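Formylmethanofuran--tetrahydromethanopterin formyltransferase (Methanosarcina barkeri, PDB 1M5S) probably catalyses the reversible transfer of a formyl group from formylmethanofuran to tetrahydromethanopterin, an early step of methanogenesis from carbon dioxide. Local coordinates at residues A[58-62]-A[63-67]; A[115-118]-A[119-123]; A[235-238]-A[239-243]. All coordinates share one frame; numbering follows the deposited sequence.

Contact 1 of 3, residues A[58-62]-A[63-67]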
# COMPACT_ATOMS: atom_id res chain seq x y z
N ARG A 58 -13.67 8.68 5.08
CA ARG A 58 -13.89 7.28 4.71
C ARG A 58 -13.94 7.13 3.19
O ARG A 58 -14.17 8.11 2.46
CB ARG A 58 -15.22 6.79 5.29
CG ARG A 58 -16.44 7.49 4.69
CD ARG A 58 -17.61 6.55 4.43
NE ARG A 58 -18.85 7.25 4.05
CZ ARG A 58 -19.64 6.88 3.03
NH1 ARG A 58 -19.34 5.82 2.27
NH2 ARG A 58 -20.76 7.52 2.69
N LEU A 59 -13.62 5.93 2.72
CA LEU A 59 -13.70 5.60 1.31
C LEU A 59 -15.14 5.58 0.84
O LEU A 59 -16.03 5.17 1.58
CB LEU A 59 -13.05 4.24 1.08
CG LEU A 59 -11.54 4.13 0.87
CD1 LEU A 59 -10.80 5.21 1.60
CD2 LEU A 59 -11.09 2.75 1.34
N ALA A 60 -15.36 6.01 -0.40
CA ALA A 60 -16.67 5.94 -1.03
C ALA A 60 -16.75 4.79 -2.01
O ALA A 60 -15.90 4.66 -2.89
CB ALA A 60 -16.97 7.24 -1.73
N SER A 61 -17.78 3.96 -1.86
CA SER A 61 -18.04 2.85 -2.76
C SER A 61 -18.49 3.37 -4.12
O SER A 61 -19.20 4.37 -4.20
CB SER A 61 -19.13 1.95 -2.17
OG SER A 61 -19.53 0.94 -3.08
N PRO A 62 -18.16 2.64 -5.21
CA PRO A 62 -18.71 2.95 -6.53
C PRO A 62 -20.24 2.90 -6.56
O PRO A 62 -20.88 3.53 -7.41
CB PRO A 62 -18.09 1.88 -7.43
CG PRO A 62 -16.87 1.46 -6.72
CD PRO A 62 -17.22 1.51 -5.27
N SER A 63 -20.83 2.18 -5.61
CA SER A 63 -22.27 1.98 -5.57
C SER A 63 -23.00 3.15 -4.90
O SER A 63 -24.23 3.16 -4.85
CB SER A 63 -22.60 0.67 -4.85
OG SER A 63 -22.32 0.76 -3.46
N GLU A 64 -22.26 4.16 -4.46
CA GLU A 64 -22.87 5.27 -3.74
C GLU A 64 -22.51 6.66 -4.29
O GLU A 64 -23.07 7.65 -3.85
CB GLU A 64 -22.51 5.19 -2.25
CG GLU A 64 -21.12 5.71 -1.91
CD GLU A 64 -20.80 5.59 -0.44
OE1 GLU A 64 -21.52 6.20 0.37
OE2 GLU A 64 -19.82 4.90 -0.09
N THR A 65 -21.55 6.72 -5.21
CA THR A 65 -21.09 8.00 -5.74
C THR A 65 -21.92 8.45 -6.94
O THR A 65 -22.53 7.61 -7.62
CB THR A 65 -19.61 7.94 -6.18
OG1 THR A 65 -19.45 6.91 -7.16
CG2 THR A 65 -18.71 7.66 -4.98
N PRO A 66 -21.96 9.77 -7.21
CA PRO A 66 -22.78 10.35 -8.27
C PRO A 66 -22.43 9.78 -9.65
O PRO A 66 -23.31 9.55 -10.48
CB PRO A 66 -22.47 11.83 -8.19
CG PRO A 66 -22.06 12.03 -6.77
CD PRO A 66 -21.25 10.82 -6.45
N ASP A 67 -21.15 9.47 -9.84
CA ASP A 67 -20.65 8.98 -11.13
C ASP A 67 -20.33 7.49 -11.13
O ASP A 67 -19.77 6.98 -12.10
CB ASP A 67 -19.42 9.79 -11.56
CG ASP A 67 -18.25 9.66 -10.60
OD1 ASP A 67 -18.38 8.96 -9.57
OD2 ASP A 67 -17.20 10.29 -10.87
O HOH W 1 -23.30 5.19 -7.87

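Contact 2 of 3, residues A[115-118]-A[119-123]. Unlike the reference sequence in segment 115-118: Asp115 (reference Phe).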
# COMPACT_ATOMS: atom_id res chain seq x y z
N ASP A 115 -20.32 26.86 -0.51
CA ASP A 115 -19.29 27.63 -1.21
C ASP A 115 -19.29 27.19 -2.68
O ASP A 115 -19.40 26.00 -2.97
CB ASP A 115 -17.92 27.38 -0.57
CG ASP A 115 -17.86 27.84 0.89
OD1 ASP A 115 -17.88 26.98 1.80
OD2 ASP A 115 -17.78 29.06 1.12
N ASN A 116 -19.28 28.15 -3.60
CA ASN A 116 -19.42 27.84 -5.02
C ASN A 116 -18.09 27.51 -5.70
O ASN A 116 -17.80 27.97 -6.80
CB ASN A 116 -20.15 28.99 -5.75
CG ASN A 116 -19.31 30.26 -5.87
OD1 ASN A 116 -18.35 30.48 -5.11
ND2 ASN A 116 -19.67 31.11 -6.84
N VAL A 117 -17.36 26.59 -5.08
CA VAL A 117 -16.02 26.19 -5.51
C VAL A 117 -15.95 25.77 -6.98
O VAL A 117 -15.07 26.22 -7.72
CB VAL A 117 -15.49 25.04 -4.61
CG1 VAL A 117 -14.04 24.71 -4.96
CG2 VAL A 117 -15.61 25.43 -3.15
N GLY A 118 -16.91 24.96 -7.42
CA GLY A 118 -16.93 24.50 -8.80
C GLY A 118 -17.10 25.63 -9.80
O GLY A 118 -16.50 25.61 -10.88
N PHE A 119 -17.95 26.60 -9.47
CA PHE A 119 -18.12 27.78 -10.30
C PHE A 119 -16.80 28.54 -10.39
O PHE A 119 -16.39 28.96 -11.47
CB PHE A 119 -19.22 28.69 -9.72
CG PHE A 119 -19.40 29.99 -10.46
CD1 PHE A 119 -18.65 31.11 -10.13
CD2 PHE A 119 -20.31 30.08 -11.52
CE1 PHE A 119 -18.78 32.30 -10.85
CE2 PHE A 119 -20.45 31.27 -12.24
CZ PHE A 119 -19.68 32.38 -11.91
N LYS A 120 -16.11 28.64 -9.27
CA LYS A 120 -14.88 29.41 -9.20
C LYS A 120 -13.73 28.72 -9.92
O LYS A 120 -12.85 29.37 -10.46
CB LYS A 120 -14.50 29.68 -7.74
CG LYS A 120 -15.43 30.66 -7.03
CD LYS A 120 -15.00 30.87 -5.59
CE LYS A 120 -15.13 32.33 -5.18
NZ LYS A 120 -14.25 32.65 -4.02
N LEU A 121 -13.76 27.39 -9.94
CA LEU A 121 -12.69 26.61 -10.57
C LEU A 121 -12.81 26.55 -12.09
O LEU A 121 -11.80 26.47 -12.79
CB LEU A 121 -12.67 25.18 -9.99
CG LEU A 121 -12.15 24.99 -8.56
CD1 LEU A 121 -12.22 23.53 -8.17
CD2 LEU A 121 -10.72 25.50 -8.46
N LYS A 122 -14.05 26.67 -12.59
CA LYS A 122 -14.33 26.56 -14.02
C LYS A 122 -13.58 27.60 -14.84
O LYS A 122 -13.18 27.33 -15.97
CB LYS A 122 -15.84 26.66 -14.29
CG LYS A 122 -16.39 28.09 -14.34
CD LYS A 122 -17.83 28.12 -14.79
CE LYS A 122 -18.39 29.54 -14.79
NZ LYS A 122 -17.55 30.49 -15.57
N PHE A 123 -13.21 28.70 -14.18
CA PHE A 123 -12.53 29.83 -14.85
C PHE A 123 -11.15 29.42 -15.38
O PHE A 123 -10.56 30.10 -16.22
CB PHE A 123 -12.38 30.99 -13.89
CG PHE A 123 -13.71 31.72 -13.71
CD1 PHE A 123 -14.63 31.26 -12.77
CD2 PHE A 123 -14.00 32.83 -14.51
CE1 PHE A 123 -15.86 31.90 -12.63
CE2 PHE A 123 -15.23 33.47 -14.37
CZ PHE A 123 -16.16 33.01 -13.43

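Contact 3 of 3, residues A[235-238]-A[239-243]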
# COMPACT_ATOMS: atom_id res chain seq x y z
N THR A 235 3.65 13.73 37.35
CA THR A 235 3.54 12.95 36.13
C THR A 235 2.28 12.10 36.14
O THR A 235 1.84 11.63 37.19
CB THR A 235 4.79 12.05 35.94
OG1 THR A 235 4.67 11.32 34.71
CG2 THR A 235 4.96 11.09 37.11
N GLU A 236 1.64 12.01 34.98
CA GLU A 236 0.47 11.17 34.78
C GLU A 236 0.84 9.80 34.25
O GLU A 236 -0.03 8.98 33.96
CB GLU A 236 -0.48 11.85 33.80
CG GLU A 236 -1.22 13.05 34.38
CD GLU A 236 -2.41 12.63 35.21
OE1 GLU A 236 -3.30 11.94 34.67
OE2 GLU A 236 -2.43 12.95 36.42
N ILE A 237 2.15 9.56 34.09
CA ILE A 237 2.68 8.35 33.46
C ILE A 237 3.10 7.35 34.54
O ILE A 237 4.03 7.62 35.30
CB ILE A 237 3.93 8.68 32.56
CG1 ILE A 237 3.57 9.74 31.52
CG2 ILE A 237 4.45 7.43 31.87
CD1 ILE A 237 2.31 9.44 30.74
N PRO A 238 2.42 6.19 34.61
CA PRO A 238 2.80 5.09 35.51
C PRO A 238 4.17 4.54 35.19
O PRO A 238 4.69 4.76 34.09
CB PRO A 238 1.72 4.04 35.26
CG PRO A 238 0.57 4.80 34.73
CD PRO A 238 1.17 5.89 33.90
N ALA A 239 4.75 3.81 36.13
CA ALA A 239 6.09 3.26 35.94
C ALA A 239 6.11 2.22 34.82
O ALA A 239 7.12 2.07 34.12
CB ALA A 239 6.59 2.64 37.24
N ASP A 240 4.99 1.53 34.62
CA ASP A 240 4.93 0.47 33.61
C ASP A 240 4.46 0.94 32.23
O ASP A 240 4.31 0.13 31.32
CB ASP A 240 4.04 -0.69 34.11
CG ASP A 240 2.58 -0.30 34.30
OD1 ASP A 240 2.28 0.91 34.43
OD2 ASP A 240 1.74 -1.21 34.37
N VAL A 241 4.30 2.26 32.08
CA VAL A 241 4.01 2.86 30.78
C VAL A 241 5.24 3.57 30.21
O VAL A 241 5.86 4.38 30.90
CB VAL A 241 2.86 3.89 30.89
CG1 VAL A 241 2.77 4.73 29.62
CG2 VAL A 241 1.55 3.17 31.14
N ASN A 242 5.56 3.29 28.95
CA ASN A 242 6.70 3.94 28.30
C ASN A 242 6.34 4.83 27.11
O ASN A 242 7.21 5.50 26.56
CB ASN A 242 7.72 2.90 27.85
CG ASN A 242 8.57 2.42 28.99
OD1 ASN A 242 9.60 3.01 29.29
ND2 ASN A 242 8.11 1.38 29.68
N ALA A 243 5.06 4.88 26.75
CA ALA A 243 4.63 5.68 25.62
C ALA A 243 3.14 5.97 25.65
O ALA A 243 2.34 5.15 26.09
CB ALA A 243 5.01 4.98 24.31

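Contact 1 of 3, residues A[58-62]-A[63-67]
Arg58 and Glu64 form a salt bridge, reaching for each other from opposite directions. The guanidinium grips the carboxylate end-on. NH1 lies 2.6 Å from Glu64 OE2, and NH2 lies 2.8 Å from Glu64 OE1. Both oxygens are met on the syn side, with the two planes 35° apart. Glu64 CG sits between its own backbone N and carbonyl carbon (chi1 80°), and the chain then runs extended back to the arginine. OE2 has a second donor: Ser61 N, at 2.9 Å, is met by its anti lone pair.

A backbone bond closes a type I beta turn from Ser61 to Glu64. Glu64 N donates to Ser61 O at 3.1 Å, from above the carbonyl plane. The turn leads out of strand 53-60 into the loop before its antiparallel neighbour, strand 71-78. Ser61 OG accepts from Ser63 N at 3.1 Å, which makes an ST turn. It also accepts from Ser63 OG and is hydrogen-bonded to Glu189 of the second subunit. Without the carboxylate, as with an alanine here, the Arg58 guanidinium would probably lose its main anionic mate and Ser61 N its acceptor.

The apolar contact is small. Thr65 CG2 rests on Ala60 CB at 3.7 Å, while Thr65 OG1 is hydrogen-bonded to Arg69 O.

Contact 2 of 3, residues A[115-118]-A[119-123]
Asn116 holds the N-cap position, yet its side chain makes no capping bond and lies beside Phe119 instead. It precedes the short helix 117-122, which follows strand 113-115. Asn116 is also the centre of an inverse gamma turn, with a weak bond from Val117 N to Asp115 O. Its CG stands between the backbone N and the carbonyl carbon (chi1 70°), which brings the amide alongside the aromatic ring. The two planes are only 11° apart. ND2 approaches Phe119 CD1 to 3.4 Å, obliquely to the ring. The other end of the amide meets Lys120, whose chain crosses it at about a right angle. OD1 lies 3.4 Å from Lys120 CD, a contact with the aliphatic part of the lysine.

Main-chain bonds of the i to i+4 kind hold the helix. Lys120 N donates to Asn116 O at 3.1 Å, in the carbonyl plane. Leu121 N donates to Val117 O, and Lys122 N to Gly118 O. Val117 packs on Ile155 of strand 147-170, and Leu121 on Ile92 of helix 81-95. The Val117 and Leu121 side chains point the same way, side by side. Their methyls, Val117 CG1 and Leu121 CD1, meet at 3.9 Å.

Contact 3 of 3, residues A[235-238]-A[239-243]
Val241 lies alongside the ring of Pro238, both pointing the same way. The touching atoms are Val241 CG2 and Pro238 CD, 3.9 Å apart. Its other branch, Val241 CG1, anti to the backbone N (chi1 167°), meets Ile237 CG2 at 3.9 Å. The valine and isoleucine side chains cross at about a right angle. Ile237 CG2 also comes within 3.5 Å of Val241 O. Valine and isoleucine both pack on Phe169 of strand 147-170, so this small apolar group joins the loop to that strand.

The backbone makes a type I beta turn from Pro238 to Val241, with Ala239 and Asp240 at its corners. Its bond runs from Val241 N to Pro238 O at 3.2 Å. The donor stands well above the carbonyl plane, 67° out of it, although the N-H itself points fairly straight at the oxygen (159°). Asp240 folds back over the turn, and its OD1 comes 3.3 Å from Pro238 CB. This is a van der Waals touch.

Just before the turn, Thr235 OG1 accepts from Ile237 N at 3.1 Å, forming an ST turn. Just after it, Asn242 and Ala243 both face Gly170 in a classic beta bulge, where strand 243-251 begins. From the turn the chain passes into this strand, which pairs antiparallel with strand 147-170.

Lys229 NZ is hydrogen-bonded to three carbonyl oxygens, those of Pro238, Ala239 and Val241. Pro238 O thus serves both the turn bond and the lysine. The positive charge would be expected to polarise these carbonyls. With apolar packing of Val241 on Pro238 and Ile237, and a lysine bound to three backbone oxygens, the turn's shape probably does not depend on the cross-turn hydrogen bond alone.

The three contacts follow one another along the chain, and none nests in or crosses another. Each is a local turn or helix start, closed within a few residues. Contact 1 comes first, where strand 53-60 gives way to the loop leading to strand 71-78. Contact 2 follows at helix 117-122, which packs against helix 81-95 and strand 147-170. Its nearest atoms are about 14 Å from contact 1. Contact 3 lies much later, where a loop enters strand 243-251. It sits across the chain's centre from both others, its centre about 51 Å from that of contact 2. Contact 1 meets the second subunit, whereas contacts 2 and 3 both touch the third.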